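Local coordinates for protein 3-oxosteroid 1-dehydrogenase (Sterolibacterium denitrificans, PDB 7P18) that probably introduces the 1,2 double bond into the A ring of 3-oxosteroids, using a bound FAD to take up the electrons, at residues A[360-363]-A[364-367]; A[530-534]-A[535-539]. All coordinates share one frame; numbering follows the deposited sequence.

Contact 1 (A[360-363]-A[364-367]); sequences ASPY and LEFG. With ANB (androsta-1,4-diene-3,17-dione), chain D.
The ring of Y363 meets the backbone N of L364 obliquely, CG lying 3.7 Å from that nitrogen, and steroid carbon C2 also lies obliquely to it, 3.5 Å from CZ. F338 and Y536 join the same ring in edge-to-face (T-shaped) pairs, so aromatic groups frame it within the pocket. A chi1 of 30°, between staggered positions, sends the Y363 ring away from the helix to the steroid. The hydroxyl, beside the steroid A ring, hydrogen-bonds with the hydroxyl of Y118; a phenylalanine here would probably leave that Y118 hydroxyl without its mate. Helix 363-377 starts here, with P362 at the N-cap position. The carbonyl oxygen of P362 takes two bonds: one from the side-chain OG of S361 at 2.8 Å, the other from F366 N at 3.0 Å. One residue on, G367 N donates to Y363 O at 3.0 Å. Over this first turn the chain of E365, bent at chi2 (79°), carries its carboxylate back to P362, OE1 resting 3.5 Å from CB of the proline. OE2 hydrogen-bonds with Y119 OH. S361 OG also packs 3.4 Å from E365 CB.

Contact 2 (A[530-534]-A[535-539]); sequences SVMGK and AYPGA. With ANB (androsta-1,4-diene-3,17-dione), chain D.
M532 and P537 form the apolar part of the contact. The two side chains meet at about a right angle, with SD of M532 3.7 Å from CG of P537 and the terminal methyl near the same ring carbon. With CG of the methionine anti to the carbonyl carbon (chi1 -60°), the chain bends at chi2 (-58°) and lays the thioether across the proline instead of letting it run straight out. Y90 and L74, from two neighbouring helices, also touch M532.

The backbone bonds belong to two overlapping beta turns in the loop that leads from strand 521-523, at the edge of the parallel Rossmann-type sheet, to helix 543-559. In the first, type I, G533 N bonds to S530 O, while M532 N donates to S530 OG at 3.0 Å, an ST turn. The second, type II', runs from M532 to A535 and has G533 in its positive-phi position, a conformation that favours glycine. A535 N closes it on M532 O at 3.0 Å. Beside this bond A535 CB sits 3.4 Å from M532 O. NZ of K499 bonds to the carbonyl oxygens of both G533 and A535.

Toward the ligand, Y536 OH donates to ANB O1 at 2.6 Å, and the steroid oxygen lies at the edge of the tyrosine ring, near its plane. G540 N bonds to the same oxygen; together the two donors would be expected to polarise the carbonyl. A539 adds an apolar touch, CB 3.5 Å from ANB C4. Y536 also touches the FAD.

Overall arrangement
Contact 1 closes well before contact 2 opens along the chain, and their centres are 12 Å apart, yet they converge on the A ring of one steroid. At that end the hydroxyls of the two tyrosines approach, Y363 OH and Y536 OH being 3.4 Å apart in a packing contact. L364 of contact 1 also packs its CD2 on the backbone of contact 2, 3.5 Å from A535 C and 3.6 Å from K534 O, so the start of helix 363-377 rests on the loop 530-539. The flavin is close to both: Y536 touches it, and the Y363 side chain is about 6 Å from it.

Contact 1 (A[360-363]-A[364-367])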
loop_
_atom_site.group_PDB
_atom_site.type_symbol
_atom_site.label_atom_id
_atom_site.label_comp_id
_atom_site.label_asym_id
_atom_site.label_seq_id
_atom_site.Cartn_x
_atom_site.Cartn_y
_atom_site.Cartn_z
ATOM N N ALA A 360 -13.496 -11.491 -2.566
ATOM C CA ALA A 360 -12.450 -11.529 -1.537
ATOM C C ALA A 360 -11.044 -11.659 -2.149
ATOM O O ALA A 360 -10.114 -11.770 -1.375
ATOM C CB ALA A 360 -12.712 -12.679 -0.580
ATOM N N SER A 361 -10.881 -11.705 -3.472
ATOM C CA SER A 361 -9.528 -11.771 -4.101
ATOM C C SER A 361 -8.623 -10.732 -3.426
ATOM O O SER A 361 -9.030 -9.603 -3.175
ATOM C CB SER A 361 -9.588 -11.562 -5.588
ATOM O OG SER A 361 -8.279 -11.366 -6.132
ATOM N N PRO A 362 -7.326 -11.034 -3.205
ATOM C CA PRO A 362 -6.359 -9.974 -2.945
ATOM C C PRO A 362 -6.528 -8.861 -3.994
ATOM O O PRO A 362 -6.848 -9.174 -5.145
ATOM C CB PRO A 362 -4.991 -10.664 -3.089
ATOM C CG PRO A 362 -5.312 -12.119 -2.732
ATOM C CD PRO A 362 -6.697 -12.365 -3.317
ATOM N N TYR A 363 -6.288 -7.610 -3.573
ATOM C CA TYR A 363 -6.566 -6.404 -4.407
ATOM C C TYR A 363 -5.739 -6.420 -5.697
ATOM O O TYR A 363 -6.277 -5.958 -6.738
ATOM C CB TYR A 363 -6.380 -5.109 -3.630
ATOM C CG TYR A 363 -5.359 -5.145 -2.522
ATOM C CD1 TYR A 363 -5.685 -5.726 -1.307
ATOM C CD2 TYR A 363 -4.120 -4.574 -2.652
ATOM C CE1 TYR A 363 -4.784 -5.749 -0.254
ATOM C CE2 TYR A 363 -3.196 -4.604 -1.603
ATOM C CZ TYR A 363 -3.519 -5.218 -0.411
ATOM O OH TYR A 363 -2.631 -5.304 0.647
ATOM N N LEU A 364 -4.488 -6.889 -5.689
ATOM C CA LEU A 364 -3.686 -6.914 -6.943
ATOM C C LEU A 364 -4.378 -7.746 -8.010
ATOM O O LEU A 364 -4.583 -7.261 -9.155
ATOM C CB LEU A 364 -2.282 -7.457 -6.654
ATOM C CG LEU A 364 -1.367 -7.562 -7.862
ATOM C CD1 LEU A 364 -0.964 -6.205 -8.387
ATOM C CD2 LEU A 364 -0.106 -8.354 -7.525
ATOM N N GLU A 365 -4.775 -8.966 -7.664
ATOM C CA GLU A 365 -5.417 -9.901 -8.610
ATOM C C GLU A 365 -6.806 -9.385 -8.979
ATOM O O GLU A 365 -7.223 -9.645 -10.117
ATOM C CB GLU A 365 -5.451 -11.306 -8.017
ATOM C CG GLU A 365 -4.101 -12.018 -8.184
ATOM C CD GLU A 365 -3.029 -11.619 -7.210
ATOM O OE1 GLU A 365 -3.407 -11.112 -6.139
ATOM O OE2 GLU A 365 -1.811 -11.806 -7.542
ATOM N N PHE A 366 -7.489 -8.699 -8.052
ATOM C CA PHE A 366 -8.821 -8.100 -8.328
ATOM C C PHE A 366 -8.691 -7.079 -9.479
ATOM O O PHE A 366 -9.441 -7.176 -10.451
ATOM C CB PHE A 366 -9.382 -7.525 -7.036
ATOM C CG PHE A 366 -10.813 -7.057 -7.155
ATOM C CD1 PHE A 366 -11.088 -5.880 -7.824
ATOM C CD2 PHE A 366 -11.848 -7.739 -6.515
ATOM C CE1 PHE A 366 -12.385 -5.433 -7.951
ATOM C CE2 PHE A 366 -13.146 -7.268 -6.604
ATOM C CZ PHE A 366 -13.410 -6.101 -7.313
ATOM N N GLY A 367 -7.777 -6.105 -9.370
ATOM C CA GLY A 367 -7.469 -5.137 -10.446
ATOM C C GLY A 367 -7.143 -5.838 -11.753
ATOM O O GLY A 367 -7.754 -5.493 -12.812
HETATM C C1 ANB D . -3.087 -2.610 2.614
HETATM C C10 ANB D . -3.538 -3.155 3.936
HETATM C C11 ANB D . -5.208 -1.167 4.241
HETATM C C12 ANB D . -5.944 -0.226 5.206
HETATM C C13 ANB D . -6.454 -0.988 6.416
HETATM C C14 ANB D . -5.239 -1.615 7.114
HETATM C C15 ANB D . -5.786 -2.051 8.481
HETATM C C16 ANB D . -6.794 -0.947 8.844
HETATM C C17 ANB D . -7.049 -0.182 7.562
HETATM C C18 ANB D . -7.558 -2.008 6.050
HETATM C C19 ANB D . -4.623 -4.226 3.634
HETATM C C2 ANB D . -2.051 -3.085 1.922
HETATM C C3 ANB D . -1.085 -3.987 2.548
HETATM C C4 ANB D . -1.241 -4.126 3.990
HETATM C C5 ANB D . -2.375 -3.823 4.638
HETATM C C6 ANB D . -2.571 -4.221 6.074
HETATM C C7 ANB D . -3.231 -3.142 6.922
HETATM C C8 ANB D . -4.492 -2.623 6.247
HETATM C C9 ANB D . -4.099 -2.020 4.878
HETATM O O1 ANB D . -0.189 -4.553 1.908
HETATM O O2 ANB D . -7.642 0.870 7.482
#

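Contact 2 (A[530-534]-A[535-539])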
loop_
_atom_site.group_PDB
_atom_site.type_symbol
_atom_site.label_atom_id
_atom_site.label_comp_id
_atom_site.label_asym_id
_atom_site.label_seq_id
_atom_site.Cartn_x
_atom_site.Cartn_y
_atom_site.Cartn_z
ATOM N N SER A 530 9.602 -4.251 -8.980
ATOM C CA SER A 530 9.196 -5.024 -7.791
ATOM C C SER A 530 9.957 -6.350 -7.704
ATOM O O SER A 530 9.909 -7.174 -8.667
ATOM C CB SER A 530 7.722 -5.306 -7.815
ATOM O OG SER A 530 7.351 -6.091 -6.697
ATOM N N VAL A 531 10.518 -6.613 -6.524
ATOM C CA VAL A 531 11.166 -7.925 -6.219
ATOM C C VAL A 531 10.092 -9.004 -6.218
ATOM O O VAL A 531 10.426 -10.182 -6.257
ATOM C CB VAL A 531 11.941 -7.859 -4.884
ATOM C CG1 VAL A 531 10.985 -7.795 -3.683
ATOM C CG2 VAL A 531 12.916 -9.036 -4.781
ATOM N N MET A 532 8.814 -8.608 -6.154
ATOM C CA MET A 532 7.685 -9.539 -6.069
ATOM C C MET A 532 7.120 -9.839 -7.461
ATOM O O MET A 532 6.111 -10.559 -7.560
ATOM C CB MET A 532 6.626 -8.985 -5.110
ATOM C CG MET A 532 7.156 -8.773 -3.690
ATOM S SD MET A 532 7.807 -10.351 -3.004
ATOM C CE MET A 532 8.360 -9.753 -1.407
ATOM N N GLY A 533 7.796 -9.399 -8.517
ATOM C CA GLY A 533 7.376 -9.738 -9.887
ATOM C C GLY A 533 5.982 -9.202 -10.207
ATOM O O GLY A 533 5.729 -8.016 -9.981
ATOM N N LYS A 534 5.066 -10.079 -10.615
ATOM C CA LYS A 534 3.649 -9.688 -10.866
ATOM C C LYS A 534 2.765 -10.153 -9.707
ATOM O O LYS A 534 1.598 -10.421 -9.917
ATOM C CB LYS A 534 3.224 -10.263 -12.211
ATOM C CG LYS A 534 3.992 -9.708 -13.391
ATOM C CD LYS A 534 3.683 -10.403 -14.689
ATOM C CE LYS A 534 4.489 -9.885 -15.850
ATOM N NZ LYS A 534 4.074 -10.617 -17.069
ATOM N N ALA A 535 3.332 -10.219 -8.494
ATOM C CA ALA A 535 2.642 -10.830 -7.343
ATOM C C ALA A 535 2.694 -9.903 -6.140
ATOM O O ALA A 535 3.371 -8.874 -6.151
ATOM C CB ALA A 535 3.227 -12.187 -7.050
ATOM N N TYR A 536 1.916 -10.253 -5.126
ATOM C CA TYR A 536 1.817 -9.515 -3.860
ATOM C C TYR A 536 1.673 -10.569 -2.771
ATOM O O TYR A 536 0.628 -11.207 -2.686
ATOM C CB TYR A 536 0.583 -8.624 -3.915
ATOM C CG TYR A 536 0.558 -7.465 -2.972
ATOM C CD1 TYR A 536 0.615 -7.606 -1.595
ATOM C CD2 TYR A 536 0.328 -6.193 -3.487
ATOM C CE1 TYR A 536 0.569 -6.489 -0.751
ATOM C CE2 TYR A 536 0.234 -5.080 -2.666
ATOM C CZ TYR A 536 0.397 -5.222 -1.299
ATOM O OH TYR A 536 0.329 -4.078 -0.549
ATOM N N PRO A 537 2.771 -10.902 -2.055
ATOM C CA PRO A 537 2.812 -12.143 -1.271
ATOM C C PRO A 537 1.928 -12.171 -0.017
ATOM O O PRO A 537 1.462 -13.247 0.391
ATOM C CB PRO A 537 4.292 -12.237 -0.891
ATOM C CG PRO A 537 4.775 -10.816 -0.887
ATOM C CD PRO A 537 4.070 -10.220 -2.092
ATOM N N GLY A 538 1.716 -10.997 0.558
ATOM C CA GLY A 538 0.987 -10.792 1.807
ATOM C C GLY A 538 0.968 -9.331 2.156
ATOM O O GLY A 538 1.687 -8.530 1.494
ATOM N N ALA A 539 0.205 -8.974 3.173
ATOM C CA ALA A 539 0.158 -7.582 3.657
ATOM C C ALA A 539 1.572 -7.131 4.016
ATOM O O ALA A 539 2.269 -7.861 4.774
ATOM C CB ALA A 539 -0.823 -7.476 4.800
HETATM C C1 ANB D . -3.087 -2.610 2.614
HETATM C C10 ANB D . -3.538 -3.155 3.936
HETATM C C11 ANB D . -5.208 -1.167 4.241
HETATM C C12 ANB D . -5.944 -0.226 5.206
HETATM C C13 ANB D . -6.454 -0.988 6.416
HETATM C C14 ANB D . -5.239 -1.615 7.114
HETATM C C15 ANB D . -5.786 -2.051 8.481
HETATM C C16 ANB D . -6.794 -0.947 8.844
HETATM C C17 ANB D . -7.049 -0.182 7.562
HETATM C C18 ANB D . -7.558 -2.008 6.050
HETATM C C19 ANB D . -4.623 -4.226 3.634
HETATM C C2 ANB D . -2.051 -3.085 1.922
HETATM C C3 ANB D . -1.085 -3.987 2.548
HETATM C C4 ANB D . -1.241 -4.126 3.990
HETATM C C5 ANB D . -2.375 -3.823 4.638
HETATM C C6 ANB D . -2.571 -4.221 6.074
HETATM C C7 ANB D . -3.231 -3.142 6.922
HETATM C C8 ANB D . -4.492 -2.623 6.247
HETATM C C9 ANB D . -4.099 -2.020 4.878
HETATM O O1 ANB D . -0.189 -4.553 1.908
HETATM O O2 ANB D . -7.642 0.870 7.482
#